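Local atomic coordinates of beta-N-acetylglucosaminidase (Thermotoga maritima, PDB entry 3WO8), a protein that probably hydrolyses terminal non-reducing N-acetyl-D-hexosamine residues in N-acetyl-beta-D-hexosaminides, as a member of glycosyl hydrolase family 3. Residues H172-G177 and E236-D241; K207-E210 and K214-V217. All coordinates share one frame; numbering follows the deposited sequence.

Contact 1 of 2, residues H172-G177 and E236-D241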
ATOM      1  N   HIS B 172       9.734   2.347 -24.848  1.00 46.79           N
ATOM      2  CA  HIS B 172      10.715   3.418 -25.147  1.00 47.21           C
ATOM      3  C   HIS B 172      10.696   3.683 -26.627  1.00 48.44           C
ATOM      4  O   HIS B 172      10.839   2.741 -27.423  1.00 45.03           O
ATOM      5  CB  HIS B 172      12.125   2.979 -24.783  1.00 47.88           C
ATOM      6  CG  HIS B 172      12.266   2.531 -23.364  1.00 45.91           C
ATOM      7  ND1 HIS B 172      11.809   1.305 -22.919  1.00 42.22           N
ATOM      8  CD2 HIS B 172      12.793   3.160 -22.287  1.00 43.05           C
ATOM      9  CE1 HIS B 172      12.078   1.192 -21.633  1.00 43.51           C
ATOM     10  NE2 HIS B 172      12.678   2.300 -21.229  1.00 42.71           N
ATOM     11  N   PHE B 173      10.522   4.948 -26.997  1.00 48.69           N
ATOM     12  CA  PHE B 173      10.315   5.295 -28.395  1.00 50.83           C
ATOM     13  C   PHE B 173      11.622   5.227 -29.225  1.00 50.86           C
ATOM     14  O   PHE B 173      12.634   5.837 -28.842  1.00 44.93           O
ATOM     15  CB  PHE B 173       9.691   6.694 -28.507  1.00 52.41           C
ATOM     16  CG  PHE B 173       9.304   7.072 -29.927  1.00 52.43           C
ATOM     17  CD1 PHE B 173       8.141   6.581 -30.495  1.00 49.39           C
ATOM     18  CD2 PHE B 173      10.122   7.907 -30.696  1.00 54.43           C
ATOM     19  CE1 PHE B 173       7.800   6.906 -31.795  1.00 52.41           C
ATOM     20  CE2 PHE B 173       9.780   8.246 -31.996  1.00 53.11           C
ATOM     21  CZ  PHE B 173       8.618   7.742 -32.547  1.00 53.08           C
ATOM     22  N   PRO B 174      11.586   4.559 -30.398  1.00 48.87           N
ATOM     23  CA  PRO B 174      10.472   3.898 -31.101  1.00 48.32           C
ATOM     24  C   PRO B 174      10.331   2.417 -30.834  1.00 48.72           C
ATOM     25  O   PRO B 174       9.693   1.687 -31.633  1.00 48.61           O
ATOM     26  CB  PRO B 174      10.857   4.080 -32.570  1.00 45.98           C
ATOM     27  CG  PRO B 174      12.332   3.997 -32.534  1.00 46.02           C
ATOM     28  CD  PRO B 174      12.716   4.789 -31.315  1.00 47.72           C
ATOM     29  N   GLY B 175      10.936   1.952 -29.750  1.00 50.35           N
ATOM     30  CA  GLY B 175      10.800   0.547 -29.393  1.00 54.48           C
ATOM     31  C   GLY B 175      12.100  -0.212 -29.229  1.00 52.49           C
ATOM     32  O   GLY B 175      12.855  -0.401 -30.169  1.00 56.45           O
ATOM     33  N   HIS B 176      12.309  -0.676 -28.007  1.00 52.15           N
ATOM     34  CA  HIS B 176      13.470  -1.438 -27.598  1.00 47.58           C
ATOM     35  C   HIS B 176      13.348  -2.915 -27.926  1.00 44.54           C
ATOM     36  O   HIS B 176      14.300  -3.655 -27.841  1.00 51.20           O
ATOM     37  CB  HIS B 176      13.582  -1.328 -26.086  1.00 51.08           C
ATOM     38  CG  HIS B 176      14.962  -1.088 -25.593  1.00 48.56           C
ATOM     39  ND1 HIS B 176      15.355   0.133 -25.092  1.00 52.98           N
ATOM     40  CD2 HIS B 176      16.030  -1.909 -25.475  1.00 49.35           C
ATOM     41  CE1 HIS B 176      16.617   0.064 -24.707  1.00 51.75           C
ATOM     42  NE2 HIS B 176      17.051  -1.164 -24.934  1.00 51.39           N
ATOM     43  N   GLY B 177      12.183  -3.378 -28.302  1.00 46.42           N
ATOM     44  CA  GLY B 177      11.963  -4.823 -28.377  1.00 48.71           C
ATOM     45  C   GLY B 177      13.039  -5.598 -29.109  1.00 54.27           C
ATOM     46  O   GLY B 177      13.397  -6.684 -28.711  1.00 54.32           O
ATOM     47  N   GLU B 236      17.623  13.737 -34.221  1.00 63.43           N
ATOM     48  CA  GLU B 236      16.580  14.628 -34.822  1.00 60.86           C
ATOM     49  C   GLU B 236      15.814  13.921 -35.968  1.00 51.98           C
ATOM     50  O   GLU B 236      14.630  14.171 -36.173  1.00 50.21           O
ATOM     51  CB  GLU B 236      17.098  16.058 -35.195  1.00 61.85           C
ATOM     52  CG  GLU B 236      17.559  16.319 -36.634  1.00 65.59           C
ATOM     53  CD  GLU B 236      16.430  16.563 -37.646  1.00 66.26           C
ATOM     54  OE1 GLU B 236      15.586  17.467 -37.452  1.00 64.02           O
ATOM     55  OE2 GLU B 236      16.405  15.857 -38.679  1.00 70.48           O
ATOM     56  N   LYS B 237      16.451  12.985 -36.653  1.00 49.17           N
ATOM     57  CA  LYS B 237      15.716  12.130 -37.570  1.00 55.24           C
ATOM     58  C   LYS B 237      14.624  11.304 -36.924  1.00 57.26           C
ATOM     59  O   LYS B 237      13.693  10.909 -37.609  1.00 63.28           O
ATOM     60  CB  LYS B 237      16.639  11.179 -38.327  1.00 63.89           C
ATOM     61  CG  LYS B 237      17.291  11.828 -39.531  1.00 70.88           C
ATOM     62  CD  LYS B 237      18.230  10.902 -40.288  1.00 78.99           C
ATOM     63  CE  LYS B 237      19.148  11.713 -41.208  1.00 85.66           C
ATOM     64  NZ  LYS B 237      20.414  10.992 -41.489  1.00 88.60           N
ATOM     65  N   ILE B 238      14.731  11.006 -35.630  1.00 56.06           N
ATOM     66  CA  ILE B 238      13.711  10.181 -34.958  1.00 50.38           C
ATOM     67  C   ILE B 238      12.771  11.081 -34.152  1.00 46.54           C
ATOM     68  O   ILE B 238      11.582  11.113 -34.365  1.00 44.10           O
ATOM     69  CB  ILE B 238      14.358   9.072 -34.108  1.00 56.18           C
ATOM     70  CG1 ILE B 238      15.035   8.060 -35.029  1.00 57.17           C
ATOM     71  CG2 ILE B 238      13.327   8.326 -33.270  1.00 60.63           C
ATOM     72  CD1 ILE B 238      15.945   7.092 -34.324  1.00 57.43           C
ATOM     73  N   ILE B 239      13.305  11.877 -33.260  1.00 44.36           N
ATOM     74  CA  ILE B 239      12.441  12.743 -32.465  1.00 45.16           C
ATOM     75  C   ILE B 239      11.677  13.801 -33.310  1.00 49.06           C
ATOM     76  O   ILE B 239      10.476  13.962 -33.145  1.00 50.19           O
ATOM     77  CB  ILE B 239      13.236  13.429 -31.335  1.00 43.50           C
ATOM     78  CG1 ILE B 239      13.789  12.358 -30.374  1.00 45.50           C
ATOM     79  CG2 ILE B 239      12.368  14.457 -30.622  1.00 41.41           C
ATOM     80  CD1 ILE B 239      14.500  12.907 -29.149  1.00 44.22           C
ATOM     81  N   THR B 240      12.354  14.537 -34.195  1.00 52.46           N
ATOM     82  CA  THR B 240      11.628  15.444 -35.090  1.00 48.49           C
ATOM     83  C   THR B 240      10.993  14.757 -36.317  1.00 48.95           C
ATOM     84  O   THR B 240       9.807  14.921 -36.585  1.00 47.51           O
ATOM     85  CB  THR B 240      12.485  16.601 -35.556  1.00 47.46           C
ATOM     86  OG1 THR B 240      12.665  17.487 -34.457  1.00 46.81           O
ATOM     87  CG2 THR B 240      11.759  17.361 -36.667  1.00 48.02           C
ATOM     88  N   ASP B 241      11.756  13.981 -37.060  1.00 47.62           N
ATOM     89  CA  ASP B 241      11.226  13.502 -38.340  1.00 51.13           C
ATOM     90  C   ASP B 241      10.192  12.401 -38.178  1.00 49.56           C
ATOM     91  O   ASP B 241       9.070  12.556 -38.645  1.00 48.08           O
ATOM     92  CB  ASP B 241      12.355  13.154 -39.349  1.00 51.00           C
ATOM     93  CG  ASP B 241      13.271  14.388 -39.670  1.00 49.55           C
ATOM     94  OD1 ASP B 241      12.882  15.567 -39.474  1.00 39.24           O
ATOM     95  OD2 ASP B 241      14.413  14.169 -40.091  1.00 53.83           O
TER
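A small, buried apolar contact joins Phe173 and Pro174, where the barrel strand 167-173 gives way to a loop, to Ile238 near the start of helix 236-247. It lies within the TIM-barrel part of this family 3 glycosidase. The Ile238 methyl CG2 serves both partners: it stands 3.8 Å from Phe173 CE2, approaching the ring obliquely, and 4.1 Å from Pro174 CD. With CG2 anti to its backbone N and CG1 beside that N (chi1 -68°), the beta-branched side chain turns the short methyl toward Phe173 and Pro174. In Phe173 a chi1 of -174° extends the ring away from the backbone N, and the length of the aromatic side chain lets it reach Ile238. The peptide bond between Phe173 and Pro174 is cis, a form that proline tolerates more readily than other residues, and it brings Pro174 CB 4.1 Å above the centre of the Phe173 ring. That ring also reaches Val242, Leu243 and Ile247 farther along helix 236-247 and makes an edge-to-face contact with Phe205 of helix 203-211, while the backbone hydrogen bonds of Phe173 with Met218 and Ala220 tie the end of strand 167-173 to strand 216-219 and the loop beyond.

Contact 2 of 2, residues K207-E210 and K214-V217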
ATOM      1  N   LYS B 207      -0.750   4.223 -32.434  1.00 50.54           N
ATOM      2  CA  LYS B 207      -2.119   4.041 -31.948  1.00 57.24           C
ATOM      3  C   LYS B 207      -2.376   4.861 -30.687  1.00 52.81           C
ATOM      4  O   LYS B 207      -3.333   5.649 -30.665  1.00 51.98           O
ATOM      5  CB  LYS B 207      -2.499   2.562 -31.793  1.00 61.84           C
ATOM      6  CG  LYS B 207      -3.212   1.987 -33.025  1.00 72.35           C
ATOM      7  CD  LYS B 207      -2.517   2.287 -34.375  1.00 76.94           C
ATOM      8  CE  LYS B 207      -3.400   2.026 -35.620  1.00 75.02           C
ATOM      9  NZ  LYS B 207      -3.674   3.253 -36.419  1.00 66.72           N
ATOM     10  N   VAL B 208      -1.513   4.752 -29.680  1.00 44.88           N
ATOM     11  CA  VAL B 208      -1.720   5.559 -28.465  1.00 44.89           C
ATOM     12  C   VAL B 208      -1.658   7.039 -28.768  1.00 44.97           C
ATOM     13  O   VAL B 208      -2.459   7.825 -28.243  1.00 44.77           O
ATOM     14  CB  VAL B 208      -0.706   5.243 -27.333  1.00 43.41           C
ATOM     15  CG1 VAL B 208      -0.891   6.178 -26.128  1.00 42.30           C
ATOM     16  CG2 VAL B 208      -0.845   3.801 -26.891  1.00 42.02           C
ATOM     17  N   LEU B 209      -0.700   7.426 -29.609  1.00 51.41           N
ATOM     18  CA  LEU B 209      -0.326   8.847 -29.736  1.00 50.67           C
ATOM     19  C   LEU B 209      -1.339   9.693 -30.494  1.00 51.43           C
ATOM     20  O   LEU B 209      -1.485  10.875 -30.202  1.00 46.41           O
ATOM     21  CB  LEU B 209       1.086   9.012 -30.322  1.00 49.05           C
ATOM     22  CG  LEU B 209       2.207   8.899 -29.293  1.00 48.41           C
ATOM     23  CD1 LEU B 209       3.565   8.893 -29.961  1.00 46.07           C
ATOM     24  CD2 LEU B 209       2.126  10.034 -28.277  1.00 49.35           C
ATOM     25  N   GLU B 210      -2.035   9.090 -31.452  1.00 55.96           N
ATOM     26  CA  GLU B 210      -3.077   9.812 -32.183  1.00 67.64           C
ATOM     27  C   GLU B 210      -4.479   9.690 -31.552  1.00 69.73           C
ATOM     28  O   GLU B 210      -5.421  10.350 -31.986  1.00 65.13           O
ATOM     29  CB  GLU B 210      -3.062   9.412 -33.665  1.00 77.45           C
ATOM     30  CG  GLU B 210      -3.548   8.000 -33.990  1.00 78.84           C
ATOM     31  CD  GLU B 210      -2.793   7.371 -35.167  1.00 82.02           C
ATOM     32  OE1 GLU B 210      -1.827   7.988 -35.704  1.00 64.47           O
ATOM     33  OE2 GLU B 210      -3.163   6.230 -35.541  1.00 90.29           O
ATOM     34  N   LYS B 214      -2.766  13.711 -24.399  1.00 69.06           N
ATOM     35  CA  LYS B 214      -2.352  14.050 -23.013  1.00 65.87           C
ATOM     36  C   LYS B 214      -1.244  13.147 -22.416  1.00 59.16           C
ATOM     37  O   LYS B 214      -0.708  13.413 -21.346  1.00 54.14           O
ATOM     38  CB  LYS B 214      -3.572  14.135 -22.094  1.00 69.53           C
ATOM     39  CG  LYS B 214      -4.407  15.377 -22.364  1.00 73.37           C
ATOM     40  CD  LYS B 214      -5.560  15.588 -21.391  1.00 72.53           C
ATOM     41  CE  LYS B 214      -5.110  16.310 -20.132  1.00 75.78           C
ATOM     42  NZ  LYS B 214      -6.247  16.830 -19.313  1.00 79.01           N
ATOM     43  N   VAL B 215      -0.885  12.115 -23.157  1.00 51.46           N
ATOM     44  CA  VAL B 215       0.311  11.301 -22.930  1.00 47.16           C
ATOM     45  C   VAL B 215       1.709  11.990 -23.026  1.00 46.33           C
ATOM     46  O   VAL B 215       1.885  13.008 -23.712  1.00 47.04           O
ATOM     47  CB  VAL B 215       0.261  10.169 -23.977  1.00 48.44           C
ATOM     48  CG1 VAL B 215       1.576   9.444 -24.110  1.00 47.09           C
ATOM     49  CG2 VAL B 215      -0.877   9.202 -23.648  1.00 52.61           C
ATOM     50  N   THR B 216       2.706  11.404 -22.347  1.00 42.78           N
ATOM     51  CA  THR B 216       4.118  11.689 -22.640  1.00 39.55           C
ATOM     52  C   THR B 216       4.857  10.484 -23.222  1.00 38.60           C
ATOM     53  O   THR B 216       4.401   9.344 -23.117  1.00 36.39           O
ATOM     54  CB  THR B 216       4.926  12.141 -21.429  1.00 38.79           C
ATOM     55  OG1 THR B 216       5.425  10.996 -20.748  1.00 46.80           O
ATOM     56  CG2 THR B 216       4.107  12.972 -20.497  1.00 39.88           C
ATOM     57  N   VAL B 217       6.010  10.768 -23.836  1.00 38.09           N
ATOM     58  CA  VAL B 217       6.823   9.763 -24.539  1.00 39.99           C
ATOM     59  C   VAL B 217       8.279   9.740 -24.065  1.00 38.21           C
ATOM     60  O   VAL B 217       8.943  10.776 -23.987  1.00 38.51           O
ATOM     61  CB  VAL B 217       6.855  10.013 -26.050  1.00 40.70           C
ATOM     62  CG1 VAL B 217       7.657   8.936 -26.739  1.00 39.34           C
ATOM     63  CG2 VAL B 217       5.448  10.016 -26.612  1.00 42.88           C
TER
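Val208 and Leu209 of helix 203-211 pack on Val215 and Val217 as the chain turns back into strand 216-219, an alpha-to-beta connection of the TIM barrel in which an outer helix lies against the strand that follows it. Three residues separate the two segments, and all four touching residues are buried.

The contact across the segments is apolar. Val208 CG1 lies 3.9 Å from Val215 CG2, the two side chains crossing at about a right angle. Leu209 crosses Val217 in a similar way, its CD2 3.7 Å and its CD1 4.0 Å from Val217 CG2, so that one valine methyl meets both ends of the leucine fork. Leu209 CD2 also reaches Val215 CG1 at 4.2 Å. In Val217 a chi1 of -178° sets CG1 opposite the backbone N and leaves CG2 to face the leucine. Beta-branched valine suits the extended strand at Val217, Val208 and Val215 suit their buried places by being compact and apolar, and the longer leucine can span two valines. Thr216, between Val215 and Val217, has its CB directed away from segment 207-210, and its side chain touches Ile167 and Cys169 of the neighbouring strand 167-173.

Hydrogen bonds hold the strand and the residue leading into it: Thr216 pairs through its backbone with Pro168 and Ile170, Val217 with Leu252 and Ile254, and Val215 O is hydrogen-bonded to Tyr323 OH. A salt bridge lies within the helix segment, between Lys207 and Glu210, three residues apart: Lys207 NZ meets Glu210 OE2 nearly along its C-O axis at 3.1 Å.

In the fold
After four earlier barrel strands, the chain reaches strand 167-173, whose last residue and the loop after it supply the first half of contact 1. It then forms helix 203-211, and after a short turn contact 2 closes a small loop between that helix and strand 216-219. Only later, at helix 236-247, does contact 1 close its own, much larger loop, so contact 2 is nested inside it. The centres of the two contacts lie about 13 Å apart, and they meet where Phe173 CB packs against Val217 CG1 at 3.5 Å. Because strands 167-173 and 216-219 are parallel neighbours, the pair ties two successive barrel strands to helices 203-211 and 236-247.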